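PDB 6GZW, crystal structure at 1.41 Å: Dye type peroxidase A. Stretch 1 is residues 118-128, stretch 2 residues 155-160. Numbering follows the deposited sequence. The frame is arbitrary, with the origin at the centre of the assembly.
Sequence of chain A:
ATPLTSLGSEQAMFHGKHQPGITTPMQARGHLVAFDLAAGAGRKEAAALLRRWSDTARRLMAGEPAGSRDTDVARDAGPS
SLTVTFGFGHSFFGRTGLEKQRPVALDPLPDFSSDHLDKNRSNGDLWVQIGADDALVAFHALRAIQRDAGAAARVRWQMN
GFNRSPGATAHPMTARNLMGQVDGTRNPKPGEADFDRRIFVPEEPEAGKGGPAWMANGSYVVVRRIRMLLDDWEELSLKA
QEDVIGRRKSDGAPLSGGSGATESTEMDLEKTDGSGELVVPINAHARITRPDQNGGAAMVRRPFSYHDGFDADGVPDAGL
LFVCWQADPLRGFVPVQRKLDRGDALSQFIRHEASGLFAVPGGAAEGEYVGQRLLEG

Stretch 1 (118-128) DKNRSNGDLWV
Stretch 2 (155-160) VRWQMN

A strand edges its side chains into a folded loop here, and the contact is held by side-chain donors of the strand reaching carbonyl oxygens of the loop, with 474 Å² buried over both sides.

Stretch 2, 155-160, is strand throughout, but R156 breaks from regular strand angles at phi/psi -84/-48 before W157 returns to -156/157. R156, W157 and M159 all point toward the loop, while Q158 points away. Stretch 1 folds tightly first: K119 and N120 form a 3-10 segment, with R121 N bonded to D118 O at 3.1 Å and S122 N to K119 O at 3.3 Å. D118 (chi1 t) accepts N120 N on its OD1 at 2.9 Å, and S122 OG (chi1 m) donates to D118 O at 2.7 Å. N123 then takes phi/psi 62/-149 and G124 124/155, before L126 to V128 run as strand. In register, R121 CA lies nearest W157 CA at 5.2 Å, and G124 CA nearest R156 CA at 6.7 Å.

One rule is that an extended arginine can read the carbonyls of a turn. R156, with chi1 to chi3 all t and chi4 at 78°, donates from NH2 to K119 O at 3.0 Å and from NE to S122 O at 2.9 Å; both acceptors lie at the guanidinium edge, near its plane, where N-H groups point. G124 makes room: an ideal CB there would come within a tight 3.4 Å of R156 CD, and its backbone angles by themselves call for glycine.

W157 (chi1 59°, p; chi2 -101°) uses its ring in three ways. W157 NE1 donates to N123 O at 2.9 Å, at the ring edge, while the backbone of R121 covers one face, R121 C lying 3.3 Å from W157 CD1. At its far end, W157 CH2 meets W127 CD1 at 4.0 Å. W127 (chi1 t, chi2 76°) starts sideways, but its end comes nearer; the five-membered ring of W127 and the six-membered ring of W157 have centroids 6.0 Å apart and planes at 48°, an oblique pairing.

R121 (chi1 m, chi2 t, chi3 p, chi4 -155°) starts sideways and reaches obliquely toward Q158 and M159. R121 NH2 lies 3.0 Å from Q158 O, at the guanidinium edge, and M159 CE covers one face. M159 (chi1 m, chi2 t, chi3 t) also brings CE to 3.5 Å from R121 O. One water bridges the stretches, accepting from R121 NH2 at 2.9 Å and from Q158 N at 3.0 Å.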

ATOM      1  N   ASP A 118      20.603  -0.012  -8.158  1.00 15.84           N
ATOM      2  CA  ASP A 118      20.313  -1.331  -8.697  1.00 17.29           C
ATOM      3  C   ASP A 118      20.048  -1.163 -10.198  1.00 17.10           C
ATOM      4  O   ASP A 118      19.001  -0.622 -10.605  1.00 15.78           O
ATOM      5  CB  ASP A 118      19.096  -1.940  -8.004  1.00 17.99           C
ATOM      6  CG  ASP A 118      18.824  -3.375  -8.445  1.00 19.27           C
ATOM      7  OD1 ASP A 118      19.247  -3.751  -9.558  1.00 20.40           O
ATOM      8  OD2 ASP A 118      18.208  -4.131  -7.658  1.00 20.94           O
ATOM      9  N   LYS A 119      21.009  -1.591 -11.026  1.00 17.41           N
ATOM     10  CA  LYS A 119      20.845  -1.477 -12.485  1.00 18.32           C
ATOM     11  C   LYS A 119      19.557  -2.159 -12.996  1.00 18.43           C
ATOM     12  O   LYS A 119      18.886  -1.638 -13.897  1.00 19.34           O
ATOM     13  CB  LYS A 119      22.066  -2.018 -13.239  1.00 19.37           C
ATOM     14  CG  LYS A 119      23.311  -1.172 -13.052  0.50 19.56           C
ATOM     15  CD  LYS A 119      24.454  -1.725 -13.881  0.50 19.53           C
ATOM     16  CE  LYS A 119      25.765  -1.030 -13.580  0.50 20.38           C
ATOM     17  NZ  LYS A 119      26.860  -1.648 -14.372  0.50 20.57           N
ATOM     18  N   ASN A 120      19.190  -3.270 -12.376  1.00 18.93           N
ATOM     19  CA  ASN A 120      18.017  -4.032 -12.792  1.00 18.83           C
ATOM     20  C   ASN A 120      16.672  -3.428 -12.445  1.00 18.82           C
ATOM     21  O   ASN A 120      15.671  -3.798 -13.050  1.00 18.14           O
ATOM     22  CB  ASN A 120      18.086  -5.462 -12.228  1.00 21.22           C
ATOM     23  CG  ASN A 120      19.250  -6.234 -12.798  1.00 23.30           C
ATOM     24  OD1 ASN A 120      19.526  -6.141 -13.992  1.00 27.39           O
ATOM     25  ND2 ASN A 120      19.970  -6.949 -11.942  1.00 26.50           N
ATOM     26  N   ARG A 121      16.653  -2.515 -11.471  1.00 16.39           N
ATOM     27  CA  ARG A 121      15.459  -1.794 -11.068  1.00 16.96           C
ATOM     28  C   ARG A 121      15.577  -0.321 -11.437  1.00 14.52           C
ATOM     29  O   ARG A 121      14.884   0.529 -10.874  1.00 14.07           O
ATOM     30  CB  ARG A 121      15.241  -1.982  -9.550  1.00 18.22           C
ATOM     31  CG  ARG A 121      15.161  -3.449  -9.098  1.00 21.32           C
ATOM     32  CD  ARG A 121      14.684  -3.532  -7.648  1.00 23.40           C
ATOM     33  NE  ARG A 121      13.232  -3.492  -7.682  1.00 26.27           N
ATOM     34  CZ  ARG A 121      12.407  -3.085  -6.716  1.00 25.98           C
ATOM     35  NH1 ARG A 121      12.838  -2.659  -5.527  1.00 25.52           N
ATOM     36  NH2 ARG A 121      11.105  -3.153  -6.956  1.00 25.50           N
ATOM     37  N   SER A 122      16.437  -0.033 -12.417  1.00 14.22           N
ATOM     38  CA  SER A 122      16.657   1.324 -12.920  1.00 14.05           C
ATOM     39  C   SER A 122      16.380   1.372 -14.423  1.00 13.77           C
ATOM     40  O   SER A 122      16.443   0.343 -15.098  1.00 13.39           O
ATOM     41  CB  SER A 122      18.093   1.762 -12.638  1.00 13.70           C
ATOM     42  OG  SER A 122      18.313   1.862 -11.223  1.00 12.92           O
ATOM     43  N   ASN A 123      16.075   2.573 -14.914  1.00 13.84           N
ATOM     44  CA  ASN A 123      15.957   2.844 -16.369  1.00 14.53           C
ATOM     45  C   ASN A 123      14.843   2.020 -16.992  1.00 14.02           C
ATOM     46  O   ASN A 123      13.848   1.759 -16.329  1.00 11.96           O
ATOM     47  CB  ASN A 123      17.333   2.659 -17.032  1.00 15.46           C
ATOM     48  CG  ASN A 123      18.415   3.386 -16.273  1.00 16.90           C
ATOM     49  OD1 ASN A 123      19.386   2.782 -15.757  1.00 20.24           O
ATOM     50  ND2 ASN A 123      18.227   4.680 -16.135  1.00 16.21           N
ATOM     51  N   GLY A 124      14.982   1.635 -18.263  1.00 13.75           N
ATOM     52  CA  GLY A 124      13.911   0.936 -18.978  1.00 13.45           C
ATOM     53  C   GLY A 124      13.535   1.655 -20.240  1.00 13.99           C
ATOM     54  O   GLY A 124      13.715   2.863 -20.352  1.00 14.77           O
ATOM     55  N   ASP A 125      12.987   0.902 -21.200  1.00 14.13           N
ATOM     56  CA  ASP A 125      12.503   1.531 -22.436  1.00 14.05           C
ATOM     57  C   ASP A 125      11.301   2.430 -22.215  1.00 13.56           C
ATOM     58  O   ASP A 125      11.212   3.513 -22.844  1.00 14.64           O
ATOM     59  CB  ASP A 125      12.131   0.476 -23.487  1.00 14.59           C
ATOM     60  CG  ASP A 125      13.332  -0.366 -23.984  1.00 14.98           C
ATOM     61  OD1 ASP A 125      14.505   0.124 -23.980  1.00 15.23           O
ATOM     62  OD2 ASP A 125      13.074  -1.551 -24.369  1.00 14.90           O
ATOM     63  N   LEU A 126      10.369   1.993 -21.349  1.00 12.54           N
ATOM     64  CA  LEU A 126       9.083   2.656 -21.164  1.00 13.00           C
ATOM     65  C   LEU A 126       8.763   2.764 -19.686  1.00 13.43           C
ATOM     66  O   LEU A 126       9.054   1.830 -18.931  1.00 13.89           O
ATOM     67  CB  LEU A 126       7.964   1.869 -21.837  1.00 13.31           C
ATOM     68  CG  LEU A 126       8.009   1.817 -23.364  1.00 13.69           C
ATOM     69  CD1 LEU A 126       7.107   0.710 -23.865  1.00 14.10           C
ATOM     70  CD2 LEU A 126       7.627   3.169 -23.965  1.00 14.70           C
ATOM     71  N   TRP A 127       8.131   3.857 -19.290  1.00 12.91           N
ATOM     72  CA  TRP A 127       7.720   4.040 -17.886  1.00 12.15           C
ATOM     73  C   TRP A 127       6.252   4.378 -17.825  1.00 12.12           C
ATOM     74  O   TRP A 127       5.751   5.129 -18.647  1.00 11.94           O
ATOM     75  CB  TRP A 127       8.551   5.172 -17.306  1.00 12.11           C
ATOM     76  CG  TRP A 127       8.271   5.584 -15.888  1.00 11.99           C
ATOM     77  CD1 TRP A 127       8.631   4.927 -14.725  1.00 12.19           C
ATOM     78  CD2 TRP A 127       7.599   6.781 -15.484  1.00 12.43           C
ATOM     79  NE1 TRP A 127       8.239   5.669 -13.644  1.00 12.45           N
ATOM     80  CE2 TRP A 127       7.607   6.808 -14.072  1.00 12.16           C
ATOM     81  CE3 TRP A 127       7.020   7.857 -16.181  1.00 12.36           C
ATOM     82  CZ2 TRP A 127       7.039   7.870 -13.335  1.00 12.91           C
ATOM     83  CZ3 TRP A 127       6.432   8.910 -15.449  1.00 12.58           C
ATOM     84  CH2 TRP A 127       6.468   8.919 -14.043  1.00 12.09           C
ATOM     85  N   VAL A 128       5.537   3.795 -16.849  1.00 11.70           N
ATOM     86  CA  VAL A 128       4.169   4.193 -16.573  1.00 11.25           C
ATOM     87  C   VAL A 128       4.026   4.509 -15.099  1.00 12.16           C
ATOM     88  O   VAL A 128       4.522   3.741 -14.247  1.00 10.83           O
ATOM     89  CB  VAL A 128       3.155   3.076 -16.940  1.00 11.64           C
ATOM     90  CG1 VAL A 128       1.736   3.614 -16.811  1.00 11.98           C
ATOM     91  CG2 VAL A 128       3.431   2.559 -18.339  1.00 11.78           C
ATOM     92  N   VAL A 155       7.743  -6.570 -18.064  1.00 13.92           N
ATOM     93  CA  VAL A 155       7.993  -5.755 -16.876  1.00 13.28           C
ATOM     94  C   VAL A 155       9.460  -5.865 -16.525  1.00 12.87           C
ATOM     95  O   VAL A 155       9.987  -6.961 -16.255  1.00 13.87           O
ATOM     96  CB  VAL A 155       7.123  -6.210 -15.691  1.00 13.36           C
ATOM     97  CG1 VAL A 155       7.483  -5.470 -14.404  1.00 13.26           C
ATOM     98  CG2 VAL A 155       5.660  -6.015 -16.025  1.00 14.12           C
ATOM     99  N   ARG A 156      10.127  -4.718 -16.544  1.00 11.66           N
ATOM    100  CA  ARG A 156      11.515  -4.621 -16.118  1.00 12.38           C
ATOM    101  C   ARG A 156      11.599  -4.454 -14.594  1.00 11.76           C
ATOM    102  O   ARG A 156      12.373  -5.122 -13.926  1.00 12.01           O
ATOM    103  CB  ARG A 156      12.191  -3.431 -16.825  1.00 13.16           C
ATOM    104  CG  ARG A 156      13.656  -3.264 -16.478  1.00 14.51           C
ATOM    105  CD  ARG A 156      14.262  -2.017 -17.113  1.00 14.46           C
ATOM    106  NE  ARG A 156      15.641  -1.903 -16.662  1.00 16.16           N
ATOM    107  CZ  ARG A 156      16.665  -2.603 -17.129  1.00 16.65           C
ATOM    108  NH1 ARG A 156      16.506  -3.424 -18.167  1.00 17.06           N
ATOM    109  NH2 ARG A 156      17.856  -2.464 -16.570  1.00 18.07           N
ATOM    110  N   TRP A 157      10.810  -3.533 -14.073  1.00 11.40           N
ATOM    111  CA  TRP A 157      10.742  -3.284 -12.624  1.00 10.68           C
ATOM    112  C   TRP A 157       9.418  -2.647 -12.253  1.00 10.57           C
ATOM    113  O   TRP A 157       8.725  -2.078 -13.088  1.00 10.27           O
ATOM    114  CB  TRP A 157      11.925  -2.460 -12.084  1.00 10.91           C
ATOM    115  CG  TRP A 157      12.158  -1.104 -12.660  1.00 11.06           C
ATOM    116  CD1 TRP A 157      13.072  -0.778 -13.590  1.00 12.25           C
ATOM    117  CD2 TRP A 157      11.500   0.128 -12.295  1.00 11.49           C
ATOM    118  NE1 TRP A 157      13.035   0.577 -13.853  1.00 12.23           N
ATOM    119  CE2 TRP A 157      12.079   1.158 -13.062  1.00 11.94           C
ATOM    120  CE3 TRP A 157      10.487   0.459 -11.400  1.00 11.14           C
ATOM    121  CZ2 TRP A 157      11.659   2.481 -12.973  1.00 12.15           C
ATOM    122  CZ3 TRP A 157      10.069   1.767 -11.307  1.00 11.54           C
ATOM    123  CH2 TRP A 157      10.656   2.769 -12.102  1.00 11.96           C
ATOM    124  N   GLN A 158       9.038  -2.798 -10.997  1.00  9.72           N
ATOM    125  CA  GLN A 158       7.768  -2.238 -10.538  1.00 10.31           C
ATOM    126  C   GLN A 158       7.851  -1.972  -9.056  1.00 10.59           C
ATOM    127  O   GLN A 158       8.385  -2.827  -8.286  1.00 10.43           O
ATOM    128  CB  GLN A 158       6.602  -3.169 -10.880  1.00 11.40           C
ATOM    129  CG  GLN A 158       5.211  -2.542 -10.685  1.00 12.16           C
ATOM    130  CD  GLN A 158       4.645  -2.792  -9.309  1.00 12.70           C
ATOM    131  OE1 GLN A 158       4.503  -3.930  -8.918  1.00 12.57           O
ATOM    132  NE2 GLN A 158       4.261  -1.739  -8.605  1.00 13.52           N
ATOM    133  N   MET A 159       7.421  -0.764  -8.675  1.00 10.08           N
ATOM    134  CA  MET A 159       7.470  -0.282  -7.271  1.00  9.84           C
ATOM    135  C   MET A 159       6.090   0.196  -6.822  1.00 10.07           C
ATOM    136  O   MET A 159       5.390   0.897  -7.560  1.00 10.18           O
ATOM    137  CB  MET A 159       8.515   0.847  -7.128  1.00  9.88           C
ATOM    138  CG  MET A 159       9.910   0.387  -7.486  1.00 10.26           C
ATOM    139  SD  MET A 159      11.118   1.716  -7.455  1.00 11.99           S
ATOM    140  CE  MET A 159      12.416   0.882  -8.357  1.00 12.25           C
ATOM    141  N   ASN A 160       5.727  -0.099  -5.572  1.00  9.62           N
ATOM    142  CA  ASN A 160       4.516   0.402  -4.962  1.00 10.68           C
ATOM    143  C   ASN A 160       4.814   1.568  -4.044  1.00 10.19           C
ATOM    144  O   ASN A 160       5.817   1.562  -3.347  1.00 10.81           O
ATOM    145  CB  ASN A 160       3.883  -0.641  -4.050  1.00 11.26           C
ATOM    146  CG  ASN A 160       3.471  -1.902  -4.778  1.00 12.95           C
ATOM    147  OD1 ASN A 160       3.130  -1.879  -5.987  1.00 13.03           O
ATOM    148  ND2 ASN A 160       3.468  -3.033  -4.024  1.00 14.24           N
TER
HETATM  149  O   HOH W   1      10.965  -4.569  -9.452  1.00 18.30           O